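Local coordinates for adhesion and penetration protein autotransporter (Haemophilus influenzae, PDB 3SYJ), which promotes adherence to and invasion of host cells by binding directly to a host cell structure, and is probably a serine protease, at residues V53-G58 and T78-G83; F94-V99 and K123-A128; N765-D770 and Q786-T791; S771-L776 and G790-L795. All blocks are in the same frame, centred on the assembly; numbering follows the deposited sequence.

Contact 1 (V53-G58 and T78-G83); sequences VVSRNG and TDVDFG
The Phe-82 ring meets the backbone of residues 53-55: Val-53 O lies at its edge, near the ring plane and 3.8 Å from CE1, while Val-54 O and Ser-55 CA approach CD1 and CE1 obliquely. A water also sits in the plane at the ring edge; it donates to Val-54 O and accepts from Gly-83 N, joining the two backbones. The second flat group, the guanidinium of Arg-56, meets Gly-83 O obliquely, through two weak bonds from NE and NH2 (NH2 to O, 3.1 Å). Its stronger partner is Glu-17, which forms a salt bridge with NH1. Both segments belong to the N-terminal peptidase S6 domain, of the chymotrypsin-like clan, and join a loop carrying a type I turn, Ser-55 to Gly-58, to the chain of the short strand 79-80. The Asn-57 side chain is about 11 Å from that of Ser-218, the active-site serine inferred by similarity. The straightest link across the contact is Arg-56 N to Asp-81 O, 2.9 Å with 172° at the hydrogen. Arg-56 CG, anti to the carbonyl carbon (chi1 -78°), runs past Asp-81, whose OD1 rests on this aliphatic base, 3.2 Å from Arg-56 CB and 6.0 Å from Arg-56 NE despite the opposite charges, with carboxylate and guanidinium planes 60° apart. OD1 instead accepts from a water that in turn accepts from Asn-57 N. Within the turn, Ser-55 OG donates to Asn-57 OD1 over 2.7 Å from above the amide plane, and Val-59 N supplies that oxygen with a second bond.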
loop_
_atom_site.group_PDB
_atom_site.type_symbol
_atom_site.label_atom_id
_atom_site.label_comp_id
_atom_site.label_asym_id
_atom_site.label_seq_id
_atom_site.Cartn_x
_atom_site.Cartn_y
_atom_site.Cartn_z
ATOM N N VAL A 53 -46.424 -34.807 3.060
ATOM C CA VAL A 53 -47.619 -35.335 2.394
ATOM C C VAL A 53 -48.508 -36.145 3.341
ATOM O O VAL A 53 -49.624 -36.541 2.984
ATOM C CB VAL A 53 -47.252 -36.236 1.201
ATOM C CG1 VAL A 53 -46.315 -35.503 0.260
ATOM C CG2 VAL A 53 -46.620 -37.532 1.694
ATOM N N VAL A 54 -48.003 -36.397 4.544
ATOM C CA VAL A 54 -48.766 -37.107 5.566
ATOM C C VAL A 54 -49.526 -36.133 6.461
ATOM O O VAL A 54 -48.968 -35.131 6.928
ATOM C CB VAL A 54 -47.851 -37.982 6.448
ATOM C CG1 VAL A 54 -48.659 -38.649 7.565
ATOM C CG2 VAL A 54 -47.128 -39.014 5.592
ATOM N N SER A 55 -50.797 -36.422 6.706
ATOM C CA SER A 55 -51.595 -35.529 7.526
ATOM C C SER A 55 -51.014 -35.484 8.931
ATOM O O SER A 55 -50.453 -36.462 9.408
ATOM C CB SER A 55 -53.058 -35.969 7.556
ATOM O OG SER A 55 -53.193 -37.225 8.190
ATOM N N ARG A 56 -51.142 -34.336 9.580
ATOM C CA ARG A 56 -50.692 -34.167 10.954
ATOM C C ARG A 56 -51.204 -35.258 11.899
ATOM O O ARG A 56 -50.522 -35.623 12.852
ATOM C CB ARG A 56 -51.148 -32.808 11.476
ATOM C CG ARG A 56 -50.324 -31.636 10.987
ATOM C CD ARG A 56 -49.070 -31.533 11.829
ATOM N NE ARG A 56 -47.912 -31.945 11.063
ATOM C CZ ARG A 56 -46.827 -32.515 11.575
ATOM N NH1 ARG A 56 -46.743 -32.789 12.874
ATOM N NH2 ARG A 56 -45.829 -32.836 10.763
ATOM N N ASN A 57 -52.412 -35.759 11.666
ATOM C CA ASN A 57 -52.969 -36.773 12.560
ATOM C C ASN A 57 -52.536 -38.187 12.198
ATOM O O ASN A 57 -52.968 -39.151 12.820
ATOM C CB ASN A 57 -54.494 -36.682 12.620
ATOM C CG ASN A 57 -55.144 -37.001 11.300
ATOM O OD1 ASN A 57 -54.559 -37.676 10.452
ATOM N ND2 ASN A 57 -56.366 -36.519 11.112
ATOM N N GLY A 58 -51.687 -38.303 11.181
ATOM C CA GLY A 58 -51.065 -39.566 10.844
ATOM C C GLY A 58 -51.930 -40.605 10.156
ATOM O O GLY A 58 -51.433 -41.668 9.787
ATOM N N THR A 78 -63.164 -36.010 9.884
ATOM C CA THR A 78 -63.893 -35.292 8.840
ATOM C C THR A 78 -63.008 -34.300 8.098
ATOM O O THR A 78 -63.469 -33.611 7.193
ATOM C CB THR A 78 -65.073 -34.518 9.439
ATOM O OG1 THR A 78 -64.590 -33.659 10.481
ATOM C CG2 THR A 78 -66.082 -35.476 10.023
ATOM N N ASP A 79 -61.740 -34.227 8.485
ATOM C CA ASP A 79 -60.815 -33.270 7.889
ATOM C C ASP A 79 -59.367 -33.636 8.176
ATOM O O ASP A 79 -59.085 -34.467 9.044
ATOM C CB ASP A 79 -61.115 -31.856 8.395
ATOM C CG ASP A 79 -61.234 -31.786 9.902
ATOM O OD1 ASP A 79 -60.307 -32.254 10.595
ATOM O OD2 ASP A 79 -62.252 -31.259 10.398
ATOM N N VAL A 80 -58.450 -33.019 7.437
ATOM C CA VAL A 80 -57.026 -33.236 7.656
ATOM C C VAL A 80 -56.298 -31.908 7.591
ATOM O O VAL A 80 -56.829 -30.931 7.063
ATOM C CB VAL A 80 -56.418 -34.203 6.613
ATOM C CG1 VAL A 80 -56.922 -35.627 6.846
ATOM C CG2 VAL A 80 -56.737 -33.745 5.199
ATOM N N ASP A 81 -55.086 -31.859 8.130
ATOM C CA ASP A 81 -54.243 -30.687 7.934
ATOM C C ASP A 81 -52.793 -31.099 7.763
ATOM O O ASP A 81 -52.438 -32.246 8.020
ATOM C CB ASP A 81 -54.418 -29.652 9.060
ATOM C CG ASP A 81 -54.085 -30.205 10.430
ATOM O OD1 ASP A 81 -53.879 -31.433 10.558
ATOM O OD2 ASP A 81 -54.039 -29.404 11.385
ATOM N N PHE A 82 -51.959 -30.161 7.334
ATOM C CA PHE A 82 -50.598 -30.476 6.930
ATOM C C PHE A 82 -49.630 -29.420 7.418
ATOM O O PHE A 82 -50.043 -28.355 7.869
ATOM C CB PHE A 82 -50.513 -30.566 5.405
ATOM C CG PHE A 82 -51.461 -31.561 4.801
ATOM C CD1 PHE A 82 -51.091 -32.889 4.654
ATOM C CD2 PHE A 82 -52.721 -31.168 4.377
ATOM C CE1 PHE A 82 -51.965 -33.811 4.097
ATOM C CE2 PHE A 82 -53.598 -32.076 3.824
ATOM C CZ PHE A 82 -53.216 -33.405 3.680
ATOM N N GLY A 83 -48.338 -29.714 7.323
ATOM C CA GLY A 83 -47.317 -28.747 7.675
ATOM C C GLY A 83 -46.428 -29.228 8.798
ATOM O O GLY A 83 -46.096 -30.412 8.885
HETATM O O HOH W 1 -47.859 -32.319 6.610
HETATM O O HOH W 2 -54.642 -33.929 10.337
HETATM O O HOH W 3 -58.681 -35.380 11.739
#

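Contact 2 (F94-V99 and K123-A128); sequences FTYKIV and KFVTEA
Tyr-96 projects into the bend of residues 123-127, and its ring is the tightly packed part of the contact. Val-125 CG2 stands over the centre of one face, 3.7 Å from the ring centroid and 6° off the normal, a CH-pi contact; Phe-94 CD2 lies over the centre of the opposite face. The hydroxyl and Glu-127 reach toward each other tip to tip. Tyr-96 OH donates to Glu-127 OE1, which lies in the ring plane at a very short 2.5 Å, with ring and carboxylate planes 77° apart. Thr-126 N adds a weak bond to Tyr-96 OH at 3.3 Å, and Arg-403 NH2 a further hydrogen bond. Packing is looser at Phe-94, which is partly exposed: Phe-94 CE2 comes no closer than 4.0 Å to Lys-123 CG, and a water bridges Phe-94 N and Glu-127 OE2, the latter bond weak. Lys-123 turns at CD (chi2 -74°), and its extended remainder carries NZ to a salt bridge with Asp-402 and to Arg-403 O. Arg-403 also makes a cation-pi contact with Phe-94. Since strand 403-407 belongs to the parallel beta-helix, this is a domain junction, consistent with the seating of an N-terminal S6 protease domain on its beta-helical stem in autotransporter passengers.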
loop_
_atom_site.group_PDB
_atom_site.type_symbol
_atom_site.label_atom_id
_atom_site.label_comp_id
_atom_site.label_asym_id
_atom_site.label_seq_id
_atom_site.Cartn_x
_atom_site.Cartn_y
_atom_site.Cartn_z
ATOM N N PHE A 94 -54.291 -24.891 7.810
ATOM C CA PHE A 94 -55.593 -24.880 7.166
ATOM C C PHE A 94 -56.300 -26.220 7.336
ATOM O O PHE A 94 -55.687 -27.278 7.199
ATOM C CB PHE A 94 -55.433 -24.535 5.688
ATOM C CG PHE A 94 -56.728 -24.302 4.973
ATOM C CD1 PHE A 94 -57.412 -23.105 5.117
ATOM C CD2 PHE A 94 -57.255 -25.275 4.141
ATOM C CE1 PHE A 94 -58.610 -22.891 4.455
ATOM C CE2 PHE A 94 -58.441 -25.068 3.477
ATOM C CZ PHE A 94 -59.125 -23.870 3.633
ATOM N N THR A 95 -57.591 -26.169 7.642
ATOM C CA THR A 95 -58.378 -27.376 7.813
ATOM C C THR A 95 -59.022 -27.778 6.493
ATOM O O THR A 95 -59.956 -27.123 6.024
ATOM C CB THR A 95 -59.457 -27.185 8.902
ATOM O OG1 THR A 95 -58.832 -26.780 10.132
ATOM C CG2 THR A 95 -60.221 -28.479 9.141
ATOM N N TYR A 96 -58.501 -28.835 5.873
ATOM C CA TYR A 96 -59.081 -29.353 4.642
ATOM C C TYR A 96 -60.195 -30.334 4.980
ATOM O O TYR A 96 -59.961 -31.304 5.692
ATOM C CB TYR A 96 -58.008 -30.038 3.788
ATOM C CG TYR A 96 -56.960 -29.074 3.280
ATOM C CD1 TYR A 96 -57.187 -28.307 2.142
ATOM C CD2 TYR A 96 -55.753 -28.921 3.945
ATOM C CE1 TYR A 96 -56.238 -27.407 1.689
ATOM C CE2 TYR A 96 -54.801 -28.041 3.499
ATOM C CZ TYR A 96 -55.051 -27.280 2.372
ATOM O OH TYR A 96 -54.100 -26.400 1.939
ATOM N N LYS A 97 -61.398 -30.088 4.465
ATOM C CA LYS A 97 -62.566 -30.911 4.797
ATOM C C LYS A 97 -62.849 -32.021 3.795
ATOM O O LYS A 97 -62.825 -31.804 2.591
ATOM C CB LYS A 97 -63.823 -30.045 4.908
ATOM C CG LYS A 97 -63.755 -28.949 5.950
ATOM C CD LYS A 97 -64.936 -27.988 5.814
ATOM C CE LYS A 97 -64.796 -26.798 6.756
ATOM N NZ LYS A 97 -65.941 -25.853 6.632
ATOM N N ILE A 98 -63.150 -33.208 4.308
ATOM C CA ILE A 98 -63.605 -34.318 3.486
ATOM C C ILE A 98 -65.037 -34.057 3.008
ATOM O O ILE A 98 -65.930 -33.806 3.819
ATOM C CB ILE A 98 -63.560 -35.644 4.287
ATOM C CG1 ILE A 98 -62.106 -36.083 4.514
ATOM C CG2 ILE A 98 -64.359 -36.739 3.583
ATOM C CD1 ILE A 98 -61.943 -37.183 5.556
ATOM N N VAL A 99 -65.252 -34.113 1.696
ATOM C CA VAL A 99 -66.572 -33.876 1.121
ATOM C C VAL A 99 -67.143 -35.164 0.549
ATOM O O VAL A 99 -68.325 -35.245 0.234
ATOM C CB VAL A 99 -66.526 -32.801 0.013
ATOM C CG1 VAL A 99 -65.961 -31.503 0.570
ATOM C CG2 VAL A 99 -65.694 -33.277 -1.171
ATOM N N LYS A 123 -60.793 -28.343 -0.737
ATOM C CA LYS A 123 -59.858 -27.407 -1.363
ATOM C C LYS A 123 -58.614 -28.109 -1.897
ATOM O O LYS A 123 -58.217 -29.146 -1.367
ATOM C CB LYS A 123 -59.419 -26.347 -0.360
ATOM C CG LYS A 123 -60.505 -25.369 0.052
ATOM C CD LYS A 123 -60.812 -24.363 -1.037
ATOM C CE LYS A 123 -61.836 -23.347 -0.544
ATOM N NZ LYS A 123 -62.087 -22.264 -1.542
ATOM N N PHE A 124 -57.996 -27.543 -2.935
ATOM C CA PHE A 124 -56.677 -28.005 -3.379
ATOM C C PHE A 124 -55.688 -27.767 -2.247
ATOM O O PHE A 124 -55.679 -26.690 -1.654
ATOM C CB PHE A 124 -56.183 -27.240 -4.607
ATOM C CG PHE A 124 -56.919 -27.560 -5.879
ATOM C CD1 PHE A 124 -57.846 -28.582 -5.929
ATOM C CD2 PHE A 124 -56.650 -26.843 -7.042
ATOM C CE1 PHE A 124 -58.511 -28.870 -7.116
ATOM C CE2 PHE A 124 -57.308 -27.133 -8.230
ATOM C CZ PHE A 124 -58.240 -28.145 -8.268
ATOM N N VAL A 125 -54.851 -28.760 -1.947
ATOM C CA VAL A 125 -53.851 -28.606 -0.895
ATOM C C VAL A 125 -52.618 -27.885 -1.426
ATOM O O VAL A 125 -52.048 -28.288 -2.433
ATOM C CB VAL A 125 -53.437 -29.969 -0.289
ATOM C CG1 VAL A 125 -52.262 -29.788 0.686
ATOM C CG2 VAL A 125 -54.630 -30.646 0.387
ATOM N N THR A 126 -52.207 -26.824 -0.741
ATOM C CA THR A 126 -51.115 -25.979 -1.221
ATOM C C THR A 126 -49.785 -26.230 -0.502
ATOM O O THR A 126 -48.722 -25.908 -1.026
ATOM C CB THR A 126 -51.463 -24.494 -1.032
ATOM O OG1 THR A 126 -51.801 -24.262 0.344
ATOM C CG2 THR A 126 -52.645 -24.086 -1.937
ATOM N N GLU A 127 -49.843 -26.794 0.703
ATOM C CA GLU A 127 -48.664 -26.877 1.572
ATOM C C GLU A 127 -47.643 -27.926 1.142
ATOM O O GLU A 127 -46.481 -27.859 1.532
ATOM C CB GLU A 127 -49.082 -27.129 3.029
ATOM C CG GLU A 127 -49.730 -25.938 3.743
ATOM C CD GLU A 127 -51.190 -25.730 3.366
ATOM O OE1 GLU A 127 -51.746 -26.593 2.658
ATOM O OE2 GLU A 127 -51.778 -24.695 3.778
ATOM N N ALA A 128 -48.078 -28.891 0.340
ATOM C CA ALA A 128 -47.219 -29.999 -0.064
ATOM C C ALA A 128 -47.644 -30.587 -1.407
ATOM O O ALA A 128 -48.830 -30.580 -1.757
ATOM C CB ALA A 128 -47.232 -31.090 1.010
HETATM O O HOH W 4 -51.831 -25.442 6.573
#

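Contact 3 (N765-D770 and Q786-T791); sequences NVHLTD and QGDKGT
Leu-768 packs against Thr-791 and the backbone of Gln-786, and each end of its side chain has its own partner. CB touches Thr-791 CG2 at 3.5 Å. Its chi1 (-42°) puts CG anti to the carbonyl carbon, and chi2 of 78° then sends CD1 to Gln-786 O at 3.3 Å; CD2 lies 4.1 Å from Thr-791 CB, next to Phe-774 of the following strand. Two parallel bridges, His-767 with Gln-786 and Leu-768 with Gly-787, set this register, as between successive coils of a beta-helix; Gln-786 N donates to Val-766 O and Leu-768 N to Gln-786 O. On the other side of the sheet from Leu-768, His-767 and Gln-786 lie side by side and point the same way. The imidazole ND1 is 3.3 Å from Gln-786 CG, and its ring stands 77° from the amide plane. ND1 also donates weakly to Gln-786 O, 3.5 Å away in the ring plane, so that oxygen receives both a main-chain and a side-chain bond. Beyond the strands, residues 788-791 form a type II turn. Thr-791 OG1 donates to Asp-788 O at 2.5 Å, in the carbonyl plane on a lone pair, and Thr-791 N gives the same oxygen a second bond. Asp-788 OD1 rests against Thr-769 CA and CB. Asp-770 OD2 accepts a hydrogen bond from Asp-751 N, and the carboxylates of Asp-770 and Asp-788, 5.7 Å apart between their OD1 atoms, probably repel each other mildly at this distance.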
loop_
_atom_site.group_PDB
_atom_site.type_symbol
_atom_site.label_atom_id
_atom_site.label_comp_id
_atom_site.label_asym_id
_atom_site.label_seq_id
_atom_site.Cartn_x
_atom_site.Cartn_y
_atom_site.Cartn_z
ATOM N N ASN A 765 -1.577 -2.473 11.169
ATOM C CA ASN A 765 -0.941 -1.263 11.684
ATOM C C ASN A 765 -1.897 -0.227 12.266
ATOM O O ASN A 765 -3.081 -0.196 11.937
ATOM C CB ASN A 765 -0.073 -0.628 10.597
ATOM C CG ASN A 765 0.822 -1.641 9.912
ATOM O OD1 ASN A 765 1.521 -2.420 10.569
ATOM N ND2 ASN A 765 0.795 -1.648 8.582
ATOM N N VAL A 766 -1.360 0.623 13.132
ATOM C CA VAL A 766 -2.135 1.671 13.773
ATOM C C VAL A 766 -1.573 3.046 13.421
ATOM O O VAL A 766 -0.360 3.255 13.408
ATOM C CB VAL A 766 -2.149 1.506 15.302
ATOM C CG1 VAL A 766 -2.981 2.603 15.947
ATOM C CG2 VAL A 766 -2.680 0.127 15.681
ATOM N N HIS A 767 -2.466 3.983 13.139
ATOM C CA HIS A 767 -2.069 5.315 12.724
ATOM C C HIS A 767 -2.994 6.327 13.402
ATOM O O HIS A 767 -4.201 6.341 13.150
ATOM C CB HIS A 767 -2.131 5.397 11.194
ATOM C CG HIS A 767 -1.841 6.756 10.635
ATOM N ND1 HIS A 767 -1.106 7.705 11.312
ATOM C CD2 HIS A 767 -2.164 7.312 9.441
ATOM C CE1 HIS A 767 -1.006 8.795 10.570
ATOM N NE2 HIS A 767 -1.638 8.582 9.430
ATOM N N LEU A 768 -2.432 7.145 14.292
ATOM C CA LEU A 768 -3.204 8.155 15.011
ATOM C C LEU A 768 -2.803 9.556 14.585
ATOM O O LEU A 768 -1.655 9.791 14.211
ATOM C CB LEU A 768 -2.985 8.056 16.521
ATOM C CG LEU A 768 -2.927 6.717 17.239
ATOM C CD1 LEU A 768 -1.569 6.066 17.040
ATOM C CD2 LEU A 768 -3.218 6.938 18.714
ATOM N N THR A 769 -3.753 10.483 14.661
ATOM C CA THR A 769 -3.478 11.902 14.477
ATOM C C THR A 769 -4.352 12.677 15.446
ATOM O O THR A 769 -5.148 12.085 16.173
ATOM C CB THR A 769 -3.791 12.376 13.053
ATOM O OG1 THR A 769 -5.205 12.333 12.841
ATOM C CG2 THR A 769 -3.098 11.496 12.024
ATOM N N ASP A 770 -4.194 13.996 15.464
ATOM C CA ASP A 770 -5.019 14.851 16.307
ATOM C C ASP A 770 -4.904 14.461 17.781
ATOM O O ASP A 770 -3.806 14.443 18.332
ATOM C CB ASP A 770 -6.475 14.818 15.831
ATOM C CG ASP A 770 -6.592 14.933 14.315
ATOM O OD1 ASP A 770 -5.746 15.618 13.702
ATOM O OD2 ASP A 770 -7.522 14.338 13.730
ATOM N N GLN A 786 2.041 4.446 14.265
ATOM C CA GLN A 786 2.429 5.797 13.879
ATOM C C GLN A 786 1.505 6.811 14.541
ATOM O O GLN A 786 0.290 6.779 14.346
ATOM C CB GLN A 786 2.379 5.944 12.354
ATOM C CG GLN A 786 2.110 7.358 11.847
ATOM C CD GLN A 786 3.335 8.250 11.904
ATOM O OE1 GLN A 786 4.461 7.797 11.679
ATOM N NE2 GLN A 786 3.121 9.531 12.202
ATOM N N GLY A 787 2.080 7.705 15.335
ATOM C CA GLY A 787 1.296 8.715 16.019
ATOM C C GLY A 787 1.963 10.073 15.985
ATOM O O GLY A 787 3.137 10.203 16.319
ATOM N N ASP A 788 1.219 11.094 15.580
ATOM C CA ASP A 788 1.779 12.437 15.554
ATOM C C ASP A 788 1.084 13.390 16.514
ATOM O O ASP A 788 0.295 12.976 17.364
ATOM C CB ASP A 788 1.836 13.004 14.131
ATOM C CG ASP A 788 0.521 12.875 13.392
ATOM O OD1 ASP A 788 -0.466 13.517 13.824
ATOM O OD2 ASP A 788 0.483 12.147 12.369
ATOM N N LYS A 789 1.390 14.671 16.352
ATOM C CA LYS A 789 1.105 15.692 17.351
ATOM C C LYS A 789 -0.264 15.576 18.006
ATOM O O LYS A 789 -1.289 15.602 17.331
ATOM C CB LYS A 789 1.305 17.085 16.744
ATOM C CG LYS A 789 2.706 17.302 16.174
ATOM C CD LYS A 789 2.871 18.692 15.575
ATOM C CE LYS A 789 4.338 19.007 15.332
ATOM N NZ LYS A 789 5.011 17.907 14.587
ATOM N N GLY A 790 -0.261 15.451 19.331
ATOM C CA GLY A 790 -1.484 15.376 20.112
ATOM C C GLY A 790 -1.827 13.974 20.590
ATOM O O GLY A 790 -2.451 13.794 21.642
ATOM N N THR A 791 -1.398 12.973 19.825
ATOM C CA THR A 791 -1.806 11.586 20.051
ATOM C C THR A 791 -1.075 10.881 21.192
ATOM O O THR A 791 0.096 11.152 21.466
ATOM C CB THR A 791 -1.646 10.745 18.772
ATOM O OG1 THR A 791 -0.272 10.735 18.369
ATOM C CG2 THR A 791 -2.482 11.328 17.657
#

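Contact 4 (S771-L776 and G790-L795); sequences SAQFSL and GTTVTL
Residues 773-776 and 792-795 run parallel, their strand axes 4.7 Å apart and inclined by only 10°, and the backbone is stitched by four hydrogen bonds that alternate between donors of the two strands. The run starts with Thr-792 N to Ala-772 O at 3.2 Å, continues through Phe-774 N to Thr-792 O and Thr-794 N to Phe-774 O, and ends with Leu-776 N to Thr-794 O at 2.8 Å. Paired side chains sort by polarity. On one face Gln-773 lies alongside Thr-792, pointing the same way, with Gln-773 CG 4.0 Å from Thr-792 CB, and Ser-775 pairs with Thr-794. A water on this face ties the two strands: it accepts from Gln-773 NE2 at 2.8 Å, is hydrogen-bonded to Thr-794 OG1 at 2.7 Å, and gives a weak bond to Phe-774 O. The other face is buried and apolar. Val-793 CG1 meets the Phe-774 ring at its edge, near the ring plane, 4.3 Å from CD2. Leu-776 and Leu-795 lie side by side although their first torsions differ: CG is anti to the backbone N in Leu-776 (chi1 -178°) and anti to the carbonyl carbon in Leu-795 (-83°), and Leu-776 CD2 reaches Leu-795 CG at 4.0 Å. Such stacking of like residues is characteristic of beta-helix coils. Strand 754-758 pairs with 773-777 and strand 810-813 with 792-796, continuing the parallel sheet in both directions, while Phe-774 and Val-793 press on Leu-768 of strand 766-768 inside the beta-helix.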
loop_
_atom_site.group_PDB
_atom_site.type_symbol
_atom_site.label_atom_id
_atom_site.label_comp_id
_atom_site.label_asym_id
_atom_site.label_seq_id
_atom_site.Cartn_x
_atom_site.Cartn_y
_atom_site.Cartn_z
ATOM N N SER A 771 -6.025 14.148 18.422
ATOM C CA SER A 771 -6.008 13.815 19.847
ATOM C C SER A 771 -6.356 12.352 20.106
ATOM O O SER A 771 -6.700 11.978 21.231
ATOM C CB SER A 771 -6.974 14.718 20.616
ATOM O OG SER A 771 -6.776 16.074 20.256
ATOM N N ALA A 772 -6.263 11.532 19.063
ATOM C CA ALA A 772 -6.642 10.124 19.149
ATOM C C ALA A 772 -5.785 9.360 20.155
ATOM O O ALA A 772 -4.658 9.753 20.450
ATOM C CB ALA A 772 -6.564 9.474 17.777
ATOM N N GLN A 773 -6.327 8.268 20.685
ATOM C CA GLN A 773 -5.588 7.433 21.623
ATOM C C GLN A 773 -5.675 5.955 21.262
ATOM O O GLN A 773 -6.738 5.454 20.890
ATOM C CB GLN A 773 -6.088 7.642 23.052
ATOM C CG GLN A 773 -5.776 9.015 23.612
ATOM C CD GLN A 773 -5.795 9.047 25.133
ATOM O OE1 GLN A 773 -5.991 10.103 25.740
ATOM N NE2 GLN A 773 -5.590 7.890 25.757
ATOM N N PHE A 774 -4.546 5.263 21.377
ATOM C CA PHE A 774 -4.504 3.824 21.161
ATOM C C PHE A 774 -3.976 3.119 22.396
ATOM O O PHE A 774 -2.904 3.450 22.905
ATOM C CB PHE A 774 -3.639 3.462 19.954
ATOM C CG PHE A 774 -3.476 1.976 19.748
ATOM C CD1 PHE A 774 -4.550 1.197 19.341
ATOM C CD2 PHE A 774 -2.250 1.360 19.959
ATOM C CE1 PHE A 774 -4.402 -0.169 19.147
ATOM C CE2 PHE A 774 -2.095 -0.002 19.766
ATOM C CZ PHE A 774 -3.174 -0.767 19.360
ATOM N N SER A 775 -4.733 2.134 22.862
ATOM C CA SER A 775 -4.393 1.418 24.073
ATOM C C SER A 775 -4.182 -0.077 23.796
ATOM O O SER A 775 -5.010 -0.737 23.167
ATOM C CB SER A 775 -5.477 1.642 25.126
ATOM O OG SER A 775 -5.023 1.272 26.415
ATOM N N LEU A 776 -3.054 -0.594 24.267
ATOM C CA LEU A 776 -2.698 -1.990 24.078
ATOM C C LEU A 776 -2.548 -2.627 25.444
ATOM O O LEU A 776 -1.602 -2.326 26.170
ATOM C CB LEU A 776 -1.378 -2.080 23.322
ATOM C CG LEU A 776 -0.847 -3.462 22.968
ATOM C CD1 LEU A 776 -1.834 -4.196 22.076
ATOM C CD2 LEU A 776 0.492 -3.313 22.275
ATOM N N GLY A 790 -0.261 15.451 19.331
ATOM C CA GLY A 790 -1.484 15.376 20.112
ATOM C C GLY A 790 -1.827 13.974 20.590
ATOM O O GLY A 790 -2.451 13.794 21.642
ATOM N N THR A 791 -1.398 12.973 19.825
ATOM C CA THR A 791 -1.806 11.586 20.051
ATOM C C THR A 791 -1.075 10.881 21.192
ATOM O O THR A 791 0.096 11.152 21.466
ATOM C CB THR A 791 -1.646 10.745 18.772
ATOM O OG1 THR A 791 -0.272 10.735 18.369
ATOM C CG2 THR A 791 -2.482 11.328 17.657
ATOM N N THR A 792 -1.781 9.964 21.849
ATOM C CA THR A 792 -1.213 9.195 22.948
ATOM C C THR A 792 -1.343 7.693 22.723
ATOM O O THR A 792 -2.431 7.183 22.477
ATOM C CB THR A 792 -1.892 9.530 24.278
ATOM O OG1 THR A 792 -1.809 10.939 24.518
ATOM C CG2 THR A 792 -1.215 8.787 25.411
ATOM N N VAL A 793 -0.219 6.991 22.808
ATOM C CA VAL A 793 -0.220 5.539 22.767
ATOM C C VAL A 793 0.042 5.052 24.180
ATOM O O VAL A 793 0.883 5.611 24.882
ATOM C CB VAL A 793 0.865 4.991 21.819
ATOM C CG1 VAL A 793 0.952 3.481 21.929
ATOM C CG2 VAL A 793 0.581 5.402 20.391
ATOM N N THR A 794 -0.679 4.018 24.598
ATOM C CA THR A 794 -0.543 3.485 25.947
ATOM C C THR A 794 -0.444 1.961 25.952
ATOM O O THR A 794 -1.225 1.280 25.292
ATOM C CB THR A 794 -1.729 3.912 26.822
ATOM O OG1 THR A 794 -1.881 5.335 26.751
ATOM C CG2 THR A 794 -1.510 3.495 28.266
ATOM N N LEU A 795 0.520 1.433 26.699
ATOM C CA LEU A 795 0.656 -0.006 26.868
ATOM C C LEU A 795 0.463 -0.398 28.328
ATOM O O LEU A 795 0.991 0.255 29.229
ATOM C CB LEU A 795 2.026 -0.484 26.377
ATOM C CG LEU A 795 2.212 -0.736 24.876
ATOM C CD1 LEU A 795 2.113 0.549 24.084
ATOM C CD2 LEU A 795 3.542 -1.424 24.605
HETATM O O HOH W 5 -3.965 5.681 25.109
#

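How the contacts relate
The four contacts form two pairs at distant parts of the chain. Contacts 1 and 2 belong to the peptidase S6 domain, their centres about 9 Å apart, and are joined as neighbours in one antiparallel sheet by a probable hydrogen bond from Val-80 N to Tyr-96 O at 2.9 Å. Contact 1 is the one near Ser-218; contact 2 faces the stem. Contacts 3 and 4, about 7 Å apart between centres, share Gly-790 and Thr-791 and lie on consecutive strands of the beta-helix, where Leu-768 CD2 packs 3.4 Å from Phe-774 N. The centres of contacts 1 and 3 are about 68 Å apart, on opposite sides of the chain's centre.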